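Bifunctional GH43-CE protein (Bacteroides eggerthii, PDB 6MLY) probably hydrolyses xylan-derived substrates, joining a family 43 glycoside hydrolase, assigned beta-xylosidase activity, to a carbohydrate esterase domain in one chain. Local coordinates at residues 240-244 / 288-291; 262-266 / 278-284. Residue numbers count along the deposited sequence, not the author numbering.

From the N terminus, the chain first passes 240-244, in the loop between strands 229-231 and 250-256, then runs up strand 262-269, turns and comes back along strand 275-282. Contact 2 (262-266 with 278-284) closes that hairpin. Only after it does 288-291 return to 240-244 and close the wider loop of contact 1, so contact 2 is nested inside contact 1. Their centres lie 11 Å apart and they touch: Val290 N is 2.6 Å from Glu283 O, a probable hydrogen bond, and Pro289 CB is 3.6 Å from Val282 CG1. Contact 1 joins two surface loops, whose Phe244 and Leu291 rest on the face of the contact 2 hairpin that carries Ala264, Leu266 and Val280.

Contact 1 of 2, residues 240-244 / 288-291; sequences GRVVF and WPVL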
loop_
_atom_site.group_PDB
_atom_site.type_symbol
_atom_site.label_atom_id
_atom_site.label_comp_id
_atom_site.label_asym_id
_atom_site.label_seq_id
_atom_site.Cartn_x
_atom_site.Cartn_y
_atom_site.Cartn_z
ATOM N N GLY A 240 -29.421 13.354 -27.263
ATOM C CA GLY A 240 -28.062 12.803 -27.549
ATOM C C GLY A 240 -27.025 13.901 -27.697
ATOM O O GLY A 240 -26.934 14.530 -28.750
ATOM N N ARG A 241 -26.239 14.123 -26.633
ATOM C CA ARG A 241 -25.136 15.093 -26.624
ATOM C C ARG A 241 -24.000 14.573 -25.733
ATOM O O ARG A 241 -24.108 13.502 -25.138
ATOM C CB ARG A 241 -25.628 16.459 -26.129
ATOM C CG ARG A 241 -26.640 17.129 -27.047
ATOM C CD ARG A 241 -26.859 18.602 -26.749
ATOM N NE ARG A 241 -27.935 19.159 -27.569
ATOM C CZ ARG A 241 -28.220 20.452 -27.677
ATOM N NH1 ARG A 241 -27.528 21.349 -26.995
ATOM N NH2 ARG A 241 -29.199 20.847 -28.471
ATOM N N VAL A 242 -22.906 15.342 -25.672
ATOM C CA VAL A 242 -21.855 15.198 -24.659
ATOM C C VAL A 242 -22.035 16.340 -23.648
ATOM O O VAL A 242 -22.019 17.505 -24.033
ATOM C CB VAL A 242 -20.453 15.220 -25.312
ATOM C CG1 VAL A 242 -19.330 15.298 -24.282
ATOM C CG2 VAL A 242 -20.241 14.032 -26.242
ATOM N N VAL A 243 -22.220 16.010 -22.364
ATOM C CA VAL A 243 -22.467 17.037 -21.338
ATOM C C VAL A 243 -21.254 17.184 -20.402
ATOM O O VAL A 243 -21.053 18.259 -19.841
ATOM C CB VAL A 243 -23.761 16.762 -20.546
ATOM C CG1 VAL A 243 -24.938 16.460 -21.465
ATOM C CG2 VAL A 243 -23.583 15.655 -19.517
ATOM N N PHE A 244 -20.466 16.118 -20.210
ATOM C CA PHE A 244 -19.272 16.197 -19.354
ATOM C C PHE A 244 -18.178 15.258 -19.881
ATOM O O PHE A 244 -18.452 14.125 -20.282
ATOM C CB PHE A 244 -19.639 15.899 -17.896
ATOM C CG PHE A 244 -18.668 16.405 -16.856
ATOM C CD1 PHE A 244 -18.070 17.654 -16.970
ATOM C CD2 PHE A 244 -18.378 15.643 -15.735
ATOM C CE1 PHE A 244 -17.183 18.113 -16.007
ATOM C CE2 PHE A 244 -17.497 16.106 -14.767
ATOM C CZ PHE A 244 -16.905 17.341 -14.902
ATOM N N TRP A 288 -31.298 22.198 -21.527
ATOM C CA TRP A 288 -30.266 21.126 -21.358
ATOM C C TRP A 288 -29.456 21.370 -20.087
ATOM O O TRP A 288 -29.299 22.515 -19.671
ATOM C CB TRP A 288 -29.358 21.050 -22.593
ATOM C CG TRP A 288 -30.010 20.441 -23.797
ATOM C CD1 TRP A 288 -30.769 21.081 -24.731
ATOM C CD2 TRP A 288 -29.960 19.061 -24.201
ATOM N NE1 TRP A 288 -31.196 20.197 -25.685
ATOM C CE2 TRP A 288 -30.713 18.950 -25.390
ATOM C CE3 TRP A 288 -29.354 17.910 -23.679
ATOM C CZ2 TRP A 288 -30.875 17.738 -26.060
ATOM C CZ3 TRP A 288 -29.514 16.714 -24.344
ATOM C CH2 TRP A 288 -30.268 16.630 -25.517
ATOM N N PRO A 289 -28.940 20.304 -19.426
ATOM C CA PRO A 289 -28.034 20.456 -18.283
ATOM C C PRO A 289 -26.583 20.777 -18.680
ATOM O O PRO A 289 -26.032 20.134 -19.576
ATOM C CB PRO A 289 -28.106 19.083 -17.595
ATOM C CG PRO A 289 -28.392 18.117 -18.727
ATOM C CD PRO A 289 -29.242 18.892 -19.715
ATOM N N VAL A 290 -25.989 21.756 -17.984
ATOM C CA VAL A 290 -24.614 22.242 -18.214
ATOM C C VAL A 290 -23.765 21.945 -16.968
ATOM O O VAL A 290 -23.906 22.611 -15.942
ATOM C CB VAL A 290 -24.614 23.751 -18.545
ATOM C CG1 VAL A 290 -23.202 24.302 -18.706
ATOM C CG2 VAL A 290 -25.457 24.064 -19.771
ATOM N N LEU A 291 -22.860 20.965 -17.074
ATOM C CA LEU A 291 -22.142 20.426 -15.900
ATOM C C LEU A 291 -20.863 21.234 -15.628
ATOM O O LEU A 291 -19.901 21.185 -16.390
ATOM C CB LEU A 291 -21.857 18.935 -16.121
ATOM C CG LEU A 291 -23.036 18.009 -15.808
ATOM C CD1 LEU A 291 -24.188 18.234 -16.778
ATOM C CD2 LEU A 291 -22.616 16.547 -15.813
#
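Two irregular segments, 240-244 and 288-291, run in roughly the same direction, their end-to-end vectors 22° apart, and meet mainly through side chains with no hydrogen bond between them. At the exposed end Arg241 stretches out: after chi1 in m, chi2 and chi3 are both t, so the chain is long enough to carry the guanidinium onto the indole of Trp288 (chi1 m, chi2 86°). The two planes are 17° apart and their centres 3.8 Å. Arg241 CZ sits 3.8 Å from the centroid of the Trp288 five-membered ring, a cation-pi contact over the face, while Arg241 CD lies 3.8 Å from the centroid of the Trp288 six-membered ring, 3° off its normal, as a CH-pi contact. Thus charge and aliphatic stem share one indole face. Arg241 NH2 and Trp288 NE1, 3.5 Å apart, are both donors and merely stack. Gly240 N approaches the indole edge, 3.8 Å from Trp288 CH2.

Further along, the contact turns apolar. Val243, chi1 m, places CG2 3.8 Å from Leu291 CD1 and 3.9 Å from Leu291 CD2; with Leu291 in m,p, its CD2 sits between Val243 and Phe244, 3.7 Å from Phe244 CB. Phe244, chi1 t, also packs on Leu266 and Val280, and Leu291 on Ala264 and Val280, in strands 262-269 and 275-282. Arg241 and Phe244 also share backbone hydrogen bonds with Val228 and Val226, respectively. Two loops thus pack on the three-stranded antiparallel sheet 250-256, 262-269, 275-282, consistent with a blade of the family 43 five-bladed propeller, with the Arg241-Trp288 cation-pi stack at the exposed end.

Contact 2 of 2, residues 262-266 / 278-284; sequences WFAYL and YLVPVEW
Ala264, Val280 and Val282 form the apolar centre: Ala264 CB lies 4.0 Å from Val282 CG2 and 4.5 Å from Val280 CB, both valines having chi1 t. On the same face Leu266 (m,t) brings CD1 to 4.1 Å from Val280 CG2, and Trp262 CB is 3.7 Å from Val282 CB. The other face carries Phe263, Tyr265, Leu279 and Pro281; Leu279 CD2 reaches 3.8 Å from Tyr265 CB and 4.4 Å from Phe263 CB, and Phe263 CE2 is 4.5 Å from Pro281 CG.

The backbones are extended and antiparallel, axes approaching to 4.3 Å, N-to-C directions 148° apart. Ala264-Val280 and Leu266-Tyr278 are hydrogen-bonded pairs: Ala264 N to Val280 O 2.8 Å, Val280 N to Ala264 O 3.1 Å, Leu266 N to Tyr278 O 2.8 Å, Tyr278 N to Leu266 O 2.5 Å. Phe263-Pro281 and Tyr265-Leu279 are non-hydrogen-bonded pairs. This is a beta hairpin, whose first strand also pairs with 250-256 in a three-stranded antiparallel sheet, consistent with a blade of the five-bladed beta-propeller of family 43.

Tyr265, chi1 p, swings its ring away from the hairpin, and its OH hydrogen-bonds to Gln203 and Met35; its side chain is about 12 Å from that of Asp143, a predicted catalytic-site residue. At the outer end Trp284 (chi1 m, chi2 99°) turns its edge to the face of Trp262 (chi1 m, chi2 88°), five-membered ring centroids 4.5 Å apart, planes at 87°, with Trp284 NE1 3.2 Å from Trp262 CD1. Val282 N donates to Trp262 O at 2.9 Å, and a water lies 3.2 Å from Trp262 O and 2.8 Å from Val282 O.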
loop_
_atom_site.group_PDB
_atom_site.type_symbol
_atom_site.label_atom_id
_atom_site.label_comp_id
_atom_site.label_asym_id
_atom_site.label_seq_id
_atom_site.Cartn_x
_atom_site.Cartn_y
_atom_site.Cartn_z
ATOM N N TRP A 262 -29.084 22.323 -8.783
ATOM C CA TRP A 262 -28.899 21.013 -9.404
ATOM C C TRP A 262 -27.429 20.564 -9.336
ATOM O O TRP A 262 -26.485 21.376 -9.344
ATOM C CB TRP A 262 -29.438 21.023 -10.838
ATOM C CG TRP A 262 -30.932 21.068 -10.905
ATOM C CD1 TRP A 262 -31.722 22.181 -10.904
ATOM C CD2 TRP A 262 -31.826 19.943 -10.975
ATOM N NE1 TRP A 262 -33.042 21.827 -10.979
ATOM C CE2 TRP A 262 -33.138 20.462 -11.023
ATOM C CE3 TRP A 262 -31.649 18.554 -11.007
ATOM C CZ2 TRP A 262 -34.262 19.640 -11.092
ATOM C CZ3 TRP A 262 -32.761 17.744 -11.084
ATOM C CH2 TRP A 262 -34.049 18.283 -11.125
ATOM N N PHE A 263 -27.264 19.238 -9.255
ATOM C CA PHE A 263 -25.986 18.563 -9.188
ATOM C C PHE A 263 -26.061 17.272 -10.009
ATOM O O PHE A 263 -27.134 16.693 -10.163
ATOM C CB PHE A 263 -25.626 18.258 -7.731
ATOM C CG PHE A 263 -25.308 19.472 -6.896
ATOM C CD1 PHE A 263 -26.308 20.148 -6.213
ATOM C CD2 PHE A 263 -24.007 19.942 -6.796
ATOM C CE1 PHE A 263 -26.012 21.267 -5.449
ATOM C CE2 PHE A 263 -23.713 21.060 -6.030
ATOM C CZ PHE A 263 -24.716 21.722 -5.359
ATOM N N ALA A 264 -24.911 16.843 -10.535
ATOM C CA ALA A 264 -24.750 15.533 -11.160
ATOM C C ALA A 264 -23.860 14.669 -10.266
ATOM O O ALA A 264 -22.700 15.008 -10.063
ATOM C CB ALA A 264 -24.145 15.682 -12.532
ATOM N N TYR A 265 -24.411 13.574 -9.727
ATOM C CA TYR A 265 -23.613 12.623 -8.950
ATOM C C TYR A 265 -22.953 11.642 -9.927
ATOM O O TYR A 265 -23.643 11.018 -10.733
ATOM C CB TYR A 265 -24.446 11.937 -7.862
ATOM C CG TYR A 265 -25.585 11.073 -8.338
ATOM C CD1 TYR A 265 -25.398 9.732 -8.625
ATOM C CD2 TYR A 265 -26.864 11.593 -8.469
ATOM C CE1 TYR A 265 -26.446 8.933 -9.048
ATOM C CE2 TYR A 265 -27.925 10.810 -8.896
ATOM C CZ TYR A 265 -27.716 9.473 -9.183
ATOM O OH TYR A 265 -28.763 8.698 -9.594
ATOM N N LEU A 266 -21.612 11.570 -9.858
ATOM C CA LEU A 266 -20.749 10.785 -10.758
ATOM C C LEU A 266 -19.573 10.211 -9.957
ATOM O O LEU A 266 -19.413 10.527 -8.778
ATOM C CB LEU A 266 -20.221 11.694 -11.873
ATOM C CG LEU A 266 -21.253 12.508 -12.649
ATOM C CD1 LEU A 266 -20.583 13.663 -13.382
ATOM C CD2 LEU A 266 -22.022 11.626 -13.623
ATOM N N TYR A 278 -18.245 11.924 -7.032
ATOM C CA TYR A 278 -18.041 13.315 -7.448
ATOM C C TYR A 278 -19.409 13.996 -7.608
ATOM O O TYR A 278 -20.338 13.409 -8.169
ATOM C CB TYR A 278 -17.294 13.386 -8.783
ATOM C CG TYR A 278 -15.787 13.373 -8.698
ATOM C CD1 TYR A 278 -15.109 12.316 -8.112
ATOM C CD2 TYR A 278 -15.028 14.402 -9.239
ATOM C CE1 TYR A 278 -13.726 12.293 -8.043
ATOM C CE2 TYR A 278 -13.643 14.395 -9.177
ATOM C CZ TYR A 278 -12.987 13.336 -8.575
ATOM O OH TYR A 278 -11.625 13.312 -8.508
ATOM N N LEU A 279 -19.517 15.236 -7.118
ATOM C CA LEU A 279 -20.682 16.086 -7.325
ATOM C C LEU A 279 -20.273 17.304 -8.164
ATOM O O LEU A 279 -19.319 18.001 -7.820
ATOM C CB LEU A 279 -21.242 16.509 -5.962
ATOM C CG LEU A 279 -22.026 15.436 -5.207
ATOM C CD1 LEU A 279 -22.463 15.938 -3.840
ATOM C CD2 LEU A 279 -23.236 14.982 -6.010
ATOM N N VAL A 280 -21.016 17.541 -9.255
ATOM C CA VAL A 280 -20.789 18.651 -10.190
ATOM C C VAL A 280 -22.022 19.549 -10.182
ATOM O O VAL A 280 -23.133 19.043 -10.319
ATOM C CB VAL A 280 -20.507 18.139 -11.617
ATOM C CG1 VAL A 280 -20.247 19.284 -12.585
ATOM C CG2 VAL A 280 -19.358 17.140 -11.648
ATOM N N PRO A 281 -21.887 20.892 -10.044
ATOM C CA PRO A 281 -23.031 21.800 -10.184
ATOM C C PRO A 281 -23.611 21.757 -11.606
ATOM O O PRO A 281 -22.862 21.597 -12.572
ATOM C CB PRO A 281 -22.472 23.202 -9.882
ATOM C CG PRO A 281 -21.145 22.944 -9.185
ATOM C CD PRO A 281 -20.648 21.615 -9.719
ATOM N N VAL A 282 -24.935 21.906 -11.713
ATOM C CA VAL A 282 -25.631 21.827 -12.997
ATOM C C VAL A 282 -26.441 23.111 -13.213
ATOM O O VAL A 282 -27.078 23.613 -12.289
ATOM C CB VAL A 282 -26.521 20.571 -13.064
ATOM C CG1 VAL A 282 -27.295 20.494 -14.371
ATOM C CG2 VAL A 282 -25.706 19.302 -12.842
ATOM N N GLU A 283 -26.381 23.627 -14.448
ATOM C CA GLU A 283 -27.176 24.772 -14.923
ATOM C C GLU A 283 -28.026 24.294 -16.112
ATOM O O GLU A 283 -27.740 23.238 -16.676
ATOM C CB GLU A 283 -26.259 25.935 -15.317
ATOM C CG GLU A 283 -25.245 26.324 -14.248
ATOM C CD GLU A 283 -25.821 26.867 -12.949
ATOM O OE1 GLU A 283 -26.961 27.396 -12.975
ATOM O OE2 GLU A 283 -25.125 26.762 -11.908
ATOM N N TRP A 284 -29.050 25.066 -16.495
ATOM C CA TRP A 284 -29.991 24.633 -17.546
ATOM C C TRP A 284 -29.931 25.558 -18.772
ATOM O O TRP A 284 -29.709 26.931 -18.558
ATOM C CB TRP A 284 -31.411 24.514 -16.978
ATOM C CG TRP A 284 -31.568 23.366 -16.027
ATOM C CD1 TRP A 284 -31.546 23.419 -14.663
ATOM C CD2 TRP A 284 -31.744 21.977 -16.368
ATOM N NE1 TRP A 284 -31.702 22.166 -14.134
ATOM C CE2 TRP A 284 -31.825 21.259 -15.154
ATOM C CE3 TRP A 284 -31.842 21.270 -17.574
ATOM C CZ2 TRP A 284 -32.004 19.876 -15.115
ATOM C CZ3 TRP A 284 -32.016 19.902 -17.534
ATOM C CH2 TRP A 284 -32.095 19.217 -16.320
HETATM O O HOH W 1 -26.509 24.582 -9.677
#